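Local coordinates for protein versicolorin reductase (Brucella melitensis, PDB 4NIM) that is a short-chain dehydrogenase/reductase that probably catalyses NAD(P)-dependent oxidation or reduction, at residues L74-V77 with E78-R81; P128-L131 with I132-A135; P161-A164 with A165-S169. All coordinates share one frame; numbering follows the deposited sequence.

Contact 1: L74-V77 with E78-R81; sequences LENV and EDCR
The carbonyl oxygen of Asn76 takes two backbone N-H groups from the first turn of the helix. Cys80 N comes in the carbonyl plane, 3.2 Å from Asn76 O, while Asp79 N gives a weak second bond, bent at 123°. With CG anti to the backbone N (chi1 180°), the Asn76 side chain reaches forward over the start of the helix, and its OD1 accepts from Glu78 N at 2.8 Å. This is an N-cap: Asn76 closes the first turn of helix 77-91, which follows strand 66-71 in a Rossmann-type fold. The other end of the amide is hydrated. Asn76 ND2 donates to one water that in turn donates to Glu78 OE1, and more weakly to a second that donates to Asp79 OD2. The Asn76 amide and the Asp79 carboxylate are stacked, their planes only 12° apart; Asp79 also forms a salt bridge to Arg82 and accepts from Asp73 N. One residue on, Arg81 N bonds to Val77 O at 3.0 Å, and Val77 CG1 sits over the centre of the Arg81 guanidinium face, 4.0 Å above it. On the buried side, Cys80 SG lies 4.0 Å from Leu74 CD2, and helix 114-142 reaches Cys80 through Ala127.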
ATOM      1  N   LEU A  74      -8.155   4.876   9.075  1.00 21.49           N
ATOM      2  CA  LEU A  74      -7.215   3.757   9.186  1.00 21.14           C
ATOM      3  C   LEU A  74      -6.464   3.721  10.526  1.00 21.07           C
ATOM      4  O   LEU A  74      -5.857   2.698  10.874  1.00 20.97           O
ATOM      5  CB  LEU A  74      -6.213   3.746   8.023  1.00 21.34           C
ATOM      6  CG  LEU A  74      -6.732   3.390   6.652  1.00 22.60           C
ATOM      7  CD1 LEU A  74      -5.591   3.512   5.638  1.00 24.50           C
ATOM      8  CD2 LEU A  74      -7.341   1.992   6.643  1.00 22.83           C
ATOM      9  N   GLU A  75      -6.566   4.784  11.302  1.00 21.86           N
ATOM     10  CA  GLU A  75      -5.968   4.769  12.689  1.00 23.22           C
ATOM     11  C   GLU A  75      -6.744   3.850  13.594  1.00 22.95           C
ATOM     12  O   GLU A  75      -6.266   3.440  14.645  1.00 22.39           O
ATOM     13  CB  GLU A  75      -5.955   6.158  13.297  1.00 24.55           C
ATOM     14  CG  GLU A  75      -5.079   7.115  12.521  1.00 26.04           C
ATOM     15  CD  GLU A  75      -5.102   8.524  13.097  1.00 29.92           C
ATOM     16  OE1 GLU A  75      -5.123   8.680  14.355  1.00 31.15           O
ATOM     17  OE2 GLU A  75      -5.093   9.469  12.278  1.00 32.26           O
ATOM     18  N   ASN A  76      -7.970   3.550  13.198  1.00 23.76           N
ATOM     19  CA  ASN A  76      -8.822   2.679  13.981  1.00 24.92           C
ATOM     20  C   ASN A  76      -8.715   1.244  13.441  1.00 23.84           C
ATOM     21  O   ASN A  76      -9.169   0.945  12.316  1.00 22.11           O
ATOM     22  CB  ASN A  76     -10.261   3.203  13.956  1.00 28.55           C
ATOM     23  CG  ASN A  76     -11.244   2.342  14.750  1.00 32.40           C
ATOM     24  OD1 ASN A  76     -11.033   1.162  14.988  1.00 36.56           O
ATOM     25  ND2 ASN A  76     -12.367   2.941  15.116  1.00 35.08           N
ATOM     26  N   VAL A  77      -8.156   0.360  14.258  1.00 22.71           N
ATOM     27  CA  VAL A  77      -7.936  -1.023  13.841  1.00 23.00           C
ATOM     28  C   VAL A  77      -9.250  -1.749  13.434  1.00 23.40           C
ATOM     29  O   VAL A  77      -9.260  -2.572  12.534  1.00 21.80           O
ATOM     30  CB  VAL A  77      -7.135  -1.805  14.897  1.00 23.58           C
ATOM     31  CG1 VAL A  77      -6.994  -3.284  14.531  1.00 23.41           C
ATOM     32  CG2 VAL A  77      -5.730  -1.210  15.018  1.00 24.49           C
ATOM     33  N   GLU A  78     -10.370  -1.411  14.065  1.00 25.08           N
ATOM     34  CA  GLU A  78     -11.655  -2.037  13.710  1.00 26.84           C
ATOM     35  C   GLU A  78     -12.103  -1.640  12.291  1.00 24.90           C
ATOM     36  O   GLU A  78     -12.750  -2.422  11.600  1.00 24.88           O
ATOM     37  CB  GLU A  78     -12.736  -1.674  14.771  1.00 31.28           C
ATOM     38  CG  GLU A  78     -13.733  -2.797  15.033  1.00 37.91           C
ATOM     39  CD  GLU A  78     -14.848  -2.399  16.017  1.00 44.79           C
ATOM     40  OE1 GLU A  78     -14.588  -1.601  16.970  1.00 49.67           O
ATOM     41  OE2 GLU A  78     -15.997  -2.868  15.828  1.00 49.52           O
ATOM     42  N   ASP A  79     -11.772  -0.412  11.876  1.00 23.79           N
ATOM     43  CA  ASP A  79     -12.021   0.063  10.520  1.00 23.94           C
ATOM     44  C   ASP A  79     -11.162  -0.737   9.529  1.00 22.63           C
ATOM     45  O   ASP A  79     -11.639  -1.172   8.460  1.00 22.75           O
ATOM     46  CB  ASP A  79     -11.738   1.557  10.384  1.00 24.25           C
ATOM     47  CG  ASP A  79     -12.851   2.426  10.905  1.00 25.94           C
ATOM     48  OD1 ASP A  79     -13.874   1.905  11.425  1.00 27.74           O
ATOM     49  OD2 ASP A  79     -12.736   3.659  10.734  1.00 26.92           O
ATOM     50  N   CYS A  80      -9.926  -0.984   9.903  1.00 21.04           N
ATOM     51  CA  CYS A  80      -9.038  -1.824   9.110  1.00 20.79           C
ATOM     52  C   CYS A  80      -9.643  -3.195   8.892  1.00 21.31           C
ATOM     53  O   CYS A  80      -9.720  -3.692   7.749  1.00 21.22           O
ATOM     54  CB  CYS A  80      -7.653  -1.963   9.778  1.00 20.63           C
ATOM     55  SG  CYS A  80      -6.772  -0.375   9.791  1.00 21.35           S
ATOM     56  N   ARG A  81     -10.094  -3.800   9.977  1.00 22.14           N
ATOM     57  CA  ARG A  81     -10.747  -5.099   9.875  1.00 23.19           C
ATOM     58  C   ARG A  81     -12.015  -5.072   9.006  1.00 22.97           C
ATOM     59  O   ARG A  81     -12.234  -6.019   8.252  1.00 22.39           O
ATOM     60  CB  ARG A  81     -11.048  -5.671  11.246  1.00 24.93           C
ATOM     61  CG  ARG A  81      -9.777  -5.937  12.032  1.00 26.27           C
ATOM     62  CD  ARG A  81     -10.128  -6.275  13.459  1.00 29.19           C
ATOM     63  NE  ARG A  81      -8.976  -6.866  14.090  1.00 32.60           N
ATOM     64  CZ  ARG A  81      -8.701  -6.825  15.372  1.00 34.68           C
ATOM     65  NH1 ARG A  81      -9.491  -6.154  16.212  1.00 40.74           N
ATOM     66  NH2 ARG A  81      -7.596  -7.439  15.800  1.00 35.09           N
TER
HETATM   67  O   HOH W   1     -14.473   1.350  16.312  1.00 40.67           O
HETATM   68  O   HOH W   2     -13.642   4.891  13.140  1.00 46.22           O

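Contact 2: P128-L131 with I132-A135; sequences PFFL and IQEA
Gln133 lies one turn beyond Phe129 and Phe130 on helix 114-142, a long helix of the Rossmann-type fold that packs between helix 77-91 and helix 164-183 and against strand 96-99. Its side chain starts close to the backbone of the preceding turn: Gln133 CB is 3.5 Å from Phe130 O. With CG anti to the backbone N (chi1 176°) and the chain extended beyond it, the residue runs out beside Phe130, both side chains pointing the same way. Gln133 CD then comes within 3.9 Å of Phe130 CD1. At the tip the amide stands almost perpendicular to that ring, at 86°, and Gln133 NE2 meets the ring edge near its plane, 3.5 Å from Phe130 CD1; the approach is to the C-H rim and not to the pi face. The oxygen branch is shared by the two rings, Gln133 OE1 lying 3.9 Å from both Phe129 CE1 and Phe130 CE1. Phe129 in turn brings CD1 over the centre of one Phe130 face, so two rings and an amide are gathered along this part of the helix. Arg81 of helix 77-91 touches Gln133.

Backbone bonds run regularly from residue i+4 to residue i, beginning with Ile132 N to Pro128 O at 2.8 Å. Pro128 has no N-H to offer the turn before, and the helix is kinked there. Glu134 lays its CG near Phe130 O, while its carboxylate forms a salt bridge with Lys137. Ile132, which touches both Asn99 of strand 96-99 and Val180 of helix 164-183, lies over the carbonyl of Pro128: Ile132 CG1 is 3.1 Å from Pro128 O, and Ile132 CD1 comes no nearer than 4.4 Å to Pro128 CB.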
ATOM      1  N   PRO A 128      -1.382  -1.468   7.824  1.00 14.98           N
ATOM      2  CA  PRO A 128      -0.958  -2.644   7.049  1.00 14.71           C
ATOM      3  C   PRO A 128      -0.901  -3.925   7.836  1.00 14.59           C
ATOM      4  O   PRO A 128      -1.310  -4.963   7.329  1.00 14.72           O
ATOM      5  CB  PRO A 128       0.401  -2.224   6.519  1.00 14.40           C
ATOM      6  CG  PRO A 128       0.234  -0.725   6.308  1.00 14.58           C
ATOM      7  CD  PRO A 128      -0.595  -0.274   7.458  1.00 14.71           C
ATOM      8  N   PHE A 129      -0.322  -3.898   9.049  1.00 14.31           N
ATOM      9  CA  PHE A 129      -0.299  -5.101   9.833  1.00 14.69           C
ATOM     10  C   PHE A 129      -1.674  -5.797   9.951  1.00 15.15           C
ATOM     11  O   PHE A 129      -1.796  -7.005   9.690  1.00 15.54           O
ATOM     12  CB  PHE A 129       0.367  -4.813  11.214  1.00 14.86           C
ATOM     13  CG  PHE A 129       0.624  -6.033  12.046  1.00 15.35           C
ATOM     14  CD1 PHE A 129      -0.404  -6.673  12.752  1.00 16.15           C
ATOM     15  CD2 PHE A 129       1.921  -6.508  12.179  1.00 14.94           C
ATOM     16  CE1 PHE A 129      -0.138  -7.809  13.518  1.00 16.25           C
ATOM     17  CE2 PHE A 129       2.188  -7.629  12.913  1.00 15.08           C
ATOM     18  CZ  PHE A 129       1.182  -8.279  13.614  1.00 15.77           C
ATOM     19  N   PHE A 130      -2.698  -5.058  10.357  1.00 14.89           N
ATOM     20  CA  PHE A 130      -3.979  -5.649  10.629  1.00 15.63           C
ATOM     21  C   PHE A 130      -4.790  -5.911   9.335  1.00 15.64           C
ATOM     22  O   PHE A 130      -5.491  -6.890   9.271  1.00 15.82           O
ATOM     23  CB  PHE A 130      -4.731  -4.864  11.705  1.00 15.77           C
ATOM     24  CG  PHE A 130      -4.152  -5.109  13.026  1.00 16.34           C
ATOM     25  CD1 PHE A 130      -4.401  -6.319  13.668  1.00 16.79           C
ATOM     26  CD2 PHE A 130      -3.225  -4.265  13.567  1.00 16.51           C
ATOM     27  CE1 PHE A 130      -3.765  -6.620  14.863  1.00 16.82           C
ATOM     28  CE2 PHE A 130      -2.583  -4.573  14.759  1.00 16.85           C
ATOM     29  CZ  PHE A 130      -2.881  -5.746  15.416  1.00 16.50           C
ATOM     30  N   LEU A 131      -4.543  -5.150   8.292  1.00 15.84           N
ATOM     31  CA  LEU A 131      -5.139  -5.481   6.953  1.00 16.70           C
ATOM     32  C   LEU A 131      -4.529  -6.775   6.418  1.00 16.80           C
ATOM     33  O   LEU A 131      -5.227  -7.642   5.889  1.00 16.59           O
ATOM     34  CB  LEU A 131      -4.891  -4.349   5.965  1.00 17.29           C
ATOM     35  CG  LEU A 131      -5.711  -3.094   6.269  1.00 17.75           C
ATOM     36  CD1 LEU A 131      -5.081  -1.887   5.603  1.00 17.74           C
ATOM     37  CD2 LEU A 131      -7.109  -3.319   5.749  1.00 18.86           C
ATOM     38  N   ILE A 132      -3.217  -6.924   6.628  1.00 16.34           N
ATOM     39  CA  ILE A 132      -2.518  -8.127   6.222  1.00 16.67           C
ATOM     40  C   ILE A 132      -3.038  -9.322   7.025  1.00 16.62           C
ATOM     41  O   ILE A 132      -3.309 -10.380   6.447  1.00 16.89           O
ATOM     42  CB  ILE A 132      -0.989  -7.976   6.378  1.00 16.63           C
ATOM     43  CG1 ILE A 132      -0.423  -7.050   5.289  1.00 16.75           C
ATOM     44  CG2 ILE A 132      -0.282  -9.325   6.261  1.00 16.67           C
ATOM     45  CD1 ILE A 132       0.970  -6.512   5.569  1.00 16.77           C
ATOM     46  N   GLN A 133      -3.125  -9.162   8.347  1.00 17.24           N
ATOM     47  CA  GLN A 133      -3.698 -10.207   9.216  1.00 17.27           C
ATOM     48  C   GLN A 133      -5.032 -10.708   8.645  1.00 17.55           C
ATOM     49  O   GLN A 133      -5.252 -11.928   8.526  1.00 17.35           O
ATOM     50  CB  GLN A 133      -3.871  -9.679  10.623  1.00 17.40           C
ATOM     51  CG  GLN A 133      -4.539 -10.623  11.617  1.00 18.31           C
ATOM     52  CD  GLN A 133      -4.342 -10.149  13.032  1.00 18.68           C
ATOM     53  OE1 GLN A 133      -3.229 -10.234  13.599  1.00 20.25           O
ATOM     54  NE2 GLN A 133      -5.394  -9.668  13.627  1.00 18.77           N
ATOM     55  N   GLU A 134      -5.945  -9.786   8.399  1.00 17.68           N
ATOM     56  CA  GLU A 134      -7.257 -10.178   7.922  1.00 18.24           C
ATOM     57  C   GLU A 134      -7.225 -10.787   6.524  1.00 18.04           C
ATOM     58  O   GLU A 134      -7.996 -11.703   6.231  1.00 18.23           O
ATOM     59  CB  GLU A 134      -8.247  -8.996   7.960  1.00 19.23           C
ATOM     60  CG  GLU A 134      -8.598  -8.539   9.359  1.00 20.13           C
ATOM     61  CD  GLU A 134      -9.155  -9.665  10.207  1.00 21.32           C
ATOM     62  OE1 GLU A 134     -10.079 -10.358   9.781  1.00 22.39           O
ATOM     63  OE2 GLU A 134      -8.642  -9.886  11.325  1.00 23.07           O
ATOM     64  N   ALA A 135      -6.395 -10.243   5.634  1.00 16.80           N
ATOM     65  CA  ALA A 135      -6.332 -10.783   4.257  1.00 16.79           C
ATOM     66  C   ALA A 135      -5.795 -12.219   4.278  1.00 16.54           C
ATOM     67  O   ALA A 135      -6.336 -13.111   3.634  1.00 17.10           O
ATOM     68  CB  ALA A 135      -5.461  -9.897   3.384  1.00 16.40           C
TER

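Contact 3: P161-A164 with A165-S169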
ATOM      1  N   PRO A 161      15.848  14.394   7.755  1.00 18.22           N
ATOM      2  CA  PRO A 161      15.657  14.863   9.138  1.00 18.61           C
ATOM      3  C   PRO A 161      14.302  15.500   9.373  1.00 19.34           C
ATOM      4  O   PRO A 161      13.856  15.505  10.496  1.00 20.69           O
ATOM      5  CB  PRO A 161      16.768  15.886   9.331  1.00 19.50           C
ATOM      6  CG  PRO A 161      17.804  15.544   8.338  1.00 19.22           C
ATOM      7  CD  PRO A 161      17.074  14.936   7.150  1.00 19.02           C
ATOM      8  N   PHE A 162      13.613  15.938   8.301  1.00 18.86           N
ATOM      9  CA  PHE A 162      12.361  16.674   8.462  1.00 19.00           C
ATOM     10  C   PHE A 162      11.168  15.739   8.599  1.00 17.73           C
ATOM     11  O   PHE A 162      10.054  16.191   8.890  1.00 17.33           O
ATOM     12  CB  PHE A 162      12.157  17.738   7.363  1.00 20.52           C
ATOM     13  CG  PHE A 162      11.925  17.160   6.004  1.00 21.36           C
ATOM     14  CD1 PHE A 162      10.656  16.893   5.560  1.00 22.17           C
ATOM     15  CD2 PHE A 162      12.994  16.902   5.161  1.00 23.21           C
ATOM     16  CE1 PHE A 162      10.442  16.362   4.303  1.00 22.70           C
ATOM     17  CE2 PHE A 162      12.785  16.355   3.892  1.00 23.08           C
ATOM     18  CZ  PHE A 162      11.500  16.060   3.481  1.00 22.99           C
ATOM     19  N   ILE A 163      11.423  14.439   8.452  1.00 17.03           N
ATOM     20  CA  ILE A 163      10.418  13.406   8.562  1.00 17.06           C
ATOM     21  C   ILE A 163      10.879  12.192   9.373  1.00 16.42           C
ATOM     22  O   ILE A 163      10.682  11.044   8.966  1.00 16.88           O
ATOM     23  CB  ILE A 163       9.900  12.964   7.157  1.00 17.10           C
ATOM     24  CG1 ILE A 163      11.031  12.870   6.114  1.00 17.76           C
ATOM     25  CG2 ILE A 163       8.758  13.828   6.666  1.00 18.11           C
ATOM     26  CD1 ILE A 163      10.535  12.435   4.749  1.00 18.41           C
ATOM     27  N   ALA A 164      11.402  12.413  10.589  1.00 16.41           N
ATOM     28  CA  ALA A 164      12.003  11.329  11.320  1.00 15.84           C
ATOM     29  C   ALA A 164      11.076  10.184  11.603  1.00 15.21           C
ATOM     30  O   ALA A 164      11.453   9.029  11.357  1.00 14.50           O
ATOM     31  CB  ALA A 164      12.647  11.815  12.637  1.00 16.59           C
ATOM     32  N   ALA A 165       9.911  10.450  12.190  1.00 14.81           N
ATOM     33  CA  ALA A 165       9.025   9.362  12.589  1.00 14.99           C
ATOM     34  C   ALA A 165       8.440   8.658  11.350  1.00 14.70           C
ATOM     35  O   ALA A 165       8.279   7.405  11.349  1.00 14.44           O
ATOM     36  CB  ALA A 165       7.878   9.879  13.465  1.00 15.97           C
ATOM     37  N   TYR A 166       8.190   9.443  10.322  1.00 14.89           N
ATOM     38  CA  TYR A 166       7.678   8.899   9.033  1.00 15.55           C
ATOM     39  C   TYR A 166       8.656   7.860   8.494  1.00 15.14           C
ATOM     40  O   TYR A 166       8.259   6.753   8.132  1.00 15.23           O
ATOM     41  CB  TYR A 166       7.518  10.005   7.994  1.00 16.13           C
ATOM     42  CG  TYR A 166       7.311   9.544   6.554  1.00 17.31           C
ATOM     43  CD1 TYR A 166       6.086   9.285   6.072  1.00 18.80           C
ATOM     44  CD2 TYR A 166       8.412   9.382   5.695  1.00 18.74           C
ATOM     45  CE1 TYR A 166       5.893   8.904   4.723  1.00 20.15           C
ATOM     46  CE2 TYR A 166       8.274   8.936   4.401  1.00 18.66           C
ATOM     47  CZ  TYR A 166       7.018   8.730   3.916  1.00 20.48           C
ATOM     48  OH  TYR A 166       6.942   8.318   2.629  1.00 23.36           O
ATOM     49  N   CYS A 167       9.945   8.191   8.511  1.00 15.66           N
ATOM     50  CA  CYS A 167      10.961   7.275   7.945  1.00 15.22           C
ATOM     51  C   CYS A 167      10.958   5.982   8.750  1.00 15.78           C
ATOM     52  O   CYS A 167      10.864   4.907   8.168  1.00 15.68           O
ATOM     53  CB  CYS A 167      12.323   7.889   7.937  1.00 15.60           C
ATOM     54  SG  CYS A 167      12.428   9.340   6.860  1.00 16.47           S
ATOM     55  N   ALA A 168      11.007   6.094  10.087  1.00 15.46           N
ATOM     56  CA  ALA A 168      10.922   4.891  10.950  1.00 15.15           C
ATOM     57  C   ALA A 168       9.681   4.029  10.710  1.00 15.03           C
ATOM     58  O   ALA A 168       9.757   2.789  10.738  1.00 14.18           O
ATOM     59  CB  ALA A 168      11.073   5.302  12.437  1.00 15.21           C
ATOM     60  N   SER A 169       8.516   4.638  10.503  1.00 15.49           N
ATOM     61  CA  SER A 169       7.280   3.885  10.226  1.00 15.61           C
ATOM     62  C   SER A 169       7.381   3.042   8.952  1.00 15.96           C
ATOM     63  O   SER A 169       6.840   1.945   8.902  1.00 16.01           O
ATOM     64  CB  SER A 169       6.035   4.796  10.161  1.00 15.54           C
ATOM     65  OG  SER A 169       5.979   5.594   8.972  1.00 15.52           O
TER
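Helix 164-183 begins here with the YxxxK signature of the short-chain dehydrogenases, in which Tyr166 stands at the place of the family's catalytic tyrosine. Ile163 is the N-cap residue, just before the helix, and its hydrocarbon side chain packs on the first turn. At chi1 40° its CG1 falls between the backbone N and the carbonyl carbon, a crowded position that brings the isoleucine alongside Tyr166. On the other partner, CG anti to the backbone N (chi1 166°) lays the tyrosine ring beside Ile163. Ile163 CD1 touches Tyr166 CD2 at 3.8 Å, arriving obliquely to the ring. The branch also serves Cys167, whose SG is 3.9 Å from Ile163 CG1.

The backbone closes the turn. Cys167 N donates to Ile163 O at 3.0 Å, nearly along the C=O axis, and Ala168 N to Ala164 O at 3.2 Å in an almost straight bond of 176°. Phe162 and Ala164, at the entry to the helix, make backbone hydrogen bonds with Gly107, tying this entry to a neighbouring loop.

Three residues on from Tyr166, Ser169 OG donates to Tyr166 O at 2.7 Å and is itself bonded to Asn124 ND2 of helix 114-142. That bond satisfies the backbone carbonyl, whereas the ring is placed by Ile163 at its side and by only a weak hydrogen bond from its hydroxyl to Ser153 OG, a Tyr-Ser pairing consistent with a tyrosine that probably acts in catalysis.

Contacts 1 and 2 are neighbours, their centres 10 Å apart, and meet where helix 77-91 packs on helix 114-142. Val77 CG1 comes 3.7 Å from Phe130 CG, and farther along Arg81 CG lies 3.9 Å from Glu134 CG. Cys80 O and Leu131 CD2 also touch. Contact 3 stands apart: its centre is 22 Å from that of contact 1 and 23 Å from that of contact 2, and its nearest atoms are about 12 and 8 Å away. Helix 114-142 joins the three, since it also packs on helix 164-183. The presumed active site lies at contact 3; contacts 1 and 2 lie farther along the same layer of helices, away from it.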